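Local structure of putative hydroxymethylglutaryl-CoA synthase (Streptococcus mutans, 3SQZ) at residues 361-364 / 368-371. The protein probably acts as a hydroxymethylglutaryl-CoA synthase, a thiolase-fold acyltransferase that binds coenzyme A. Numbering follows the deposited sequence.
Sequences QLQT and DKLK
Lys-369 reaches back from the short helix 366-371 to the loop before it, where its ammonium group meets the side-chain amide of Gln-363. From CB, which is directed toward the loop, CG leaves beside the backbone N and anti to the carbonyl carbon (chi1 -66°), and every later bond is extended. Contact begins only at CD of Lys-369, which comes to 4.2 Å from OE1 of Gln-363. The next atom, CE of Lys-369, lies 3.9 Å from the same OE1 of Gln-363. At the end of the side chain, NZ of Lys-369 donates a 3.0 Å hydrogen bond to OE1 of Gln-363. The two side chains cross at about a right angle, and the approach is made by NZ and CE to the amide oxygen rather than alongside the methylenes. NZ comes in above the carbonyl plane, 50° out of it, with a C=O...N angle of 111°; the bond therefore does not follow a lone pair. One water closes a triangle with the pair: it donates to OE1 of Gln-363 at 2.8 Å and accepts from NZ of Lys-369 at the same distance. Two donors thus grip the amide oxygen, while NE2 of Gln-363 bonds to Glu-95, which helps to fix the rotation of the amide. This is a surface contact, away from the annotated sites, joining the end of the loop that follows strand 346-354 to helix 366-371. The loop is held in turn against helix 315-326, where Leu-362 packs on Leu-324 and the backbone N of Gln-363 bonds to Glu-325.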
loop_
_atom_site.group_PDB
_atom_site.type_symbol
_atom_site.label_atom_id
_atom_site.label_comp_id
_atom_site.label_asym_id
_atom_site.label_seq_id
_atom_site.Cartn_x
_atom_site.Cartn_y
_atom_site.Cartn_z
ATOM N N GLN A 361 17.194 8.903 2.131
ATOM C CA GLN A 361 16.586 7.624 2.481
ATOM C C GLN A 361 15.825 7.011 1.316
ATOM O O GLN A 361 15.278 5.922 1.446
ATOM C CB GLN A 361 15.649 7.780 3.684
ATOM C CG GLN A 361 16.308 8.314 4.942
ATOM C CD GLN A 361 17.618 7.621 5.270
ATOM O OE1 GLN A 361 18.611 8.283 5.577
ATOM N NE2 GLN A 361 17.637 6.294 5.198
ATOM N N LEU A 362 15.793 7.705 0.180
ATOM C CA LEU A 362 14.961 7.292 -0.951
ATOM C C LEU A 362 15.781 6.576 -2.013
ATOM O O LEU A 362 17.005 6.470 -1.912
ATOM C CB LEU A 362 14.268 8.512 -1.570
ATOM C CG LEU A 362 13.448 9.404 -0.637
ATOM C CD1 LEU A 362 12.879 10.606 -1.387
ATOM C CD2 LEU A 362 12.347 8.596 0.034
ATOM N N GLN A 363 15.095 6.079 -3.036
ATOM C CA GLN A 363 15.751 5.489 -4.200
ATOM C C GLN A 363 15.416 6.298 -5.435
ATOM O O GLN A 363 14.337 6.887 -5.519
ATOM C CB GLN A 363 15.331 4.028 -4.383
ATOM C CG GLN A 363 15.779 3.123 -3.243
ATOM C CD GLN A 363 15.349 1.679 -3.418
ATOM O OE1 GLN A 363 14.793 1.308 -4.444
ATOM N NE2 GLN A 363 15.597 0.859 -2.402
ATOM N N THR A 364 16.338 6.325 -6.389
ATOM C CA THR A 364 16.151 7.087 -7.619
ATOM C C THR A 364 15.810 6.231 -8.830
ATOM O O THR A 364 15.381 6.762 -9.850
ATOM C CB THR A 364 17.396 7.914 -7.969
ATOM O OG1 THR A 364 18.532 7.043 -8.012
ATOM C CG2 THR A 364 17.611 9.018 -6.948
ATOM N N ASP A 368 13.018 2.185 -13.002
ATOM C CA ASP A 368 13.887 1.261 -13.714
ATOM C C ASP A 368 13.708 -0.157 -13.197
ATOM O O ASP A 368 13.616 -1.111 -13.968
ATOM C CB ASP A 368 15.342 1.705 -13.597
ATOM C CG ASP A 368 15.542 3.113 -14.094
ATOM O OD1 ASP A 368 15.405 3.329 -15.301
ATOM O OD2 ASP A 368 15.772 4.016 -13.272
ATOM N N LYS A 369 13.662 -0.305 -11.878
ATOM C CA LYS A 369 13.468 -1.630 -11.300
ATOM C C LYS A 369 12.125 -2.223 -11.718
ATOM O O LYS A 369 12.038 -3.415 -12.023
ATOM C CB LYS A 369 13.604 -1.596 -9.781
ATOM C CG LYS A 369 14.999 -1.249 -9.285
ATOM C CD LYS A 369 14.995 -1.220 -7.757
ATOM C CE LYS A 369 16.357 -0.941 -7.177
ATOM N NZ LYS A 369 16.295 -1.027 -5.695
ATOM N N LEU A 370 11.081 -1.403 -11.753
ATOM C CA LEU A 370 9.766 -1.907 -12.148
ATOM C C LEU A 370 9.751 -2.398 -13.600
ATOM O O LEU A 370 9.033 -3.349 -13.935
ATOM C CB LEU A 370 8.682 -0.860 -11.919
ATOM C CG LEU A 370 8.380 -0.575 -10.445
ATOM C CD1 LEU A 370 7.523 0.666 -10.332
ATOM C CD2 LEU A 370 7.701 -1.769 -9.776
ATOM N N LYS A 371 10.561 -1.782 -14.458
ATOM C CA LYS A 371 10.660 -2.223 -15.850
ATOM C C LYS A 371 11.276 -3.609 -15.976
ATOM O O LYS A 371 11.115 -4.260 -17.002
ATOM C CB LYS A 371 11.442 -1.219 -16.696
ATOM C CG LYS A 371 10.676 0.039 -17.031
ATOM C CD LYS A 371 11.498 0.911 -17.965
ATOM C CE LYS A 371 10.710 2.091 -18.519
ATOM N NZ LYS A 371 10.439 3.111 -17.473
HETATM O O HOH W 1 13.675 -1.280 -4.628
#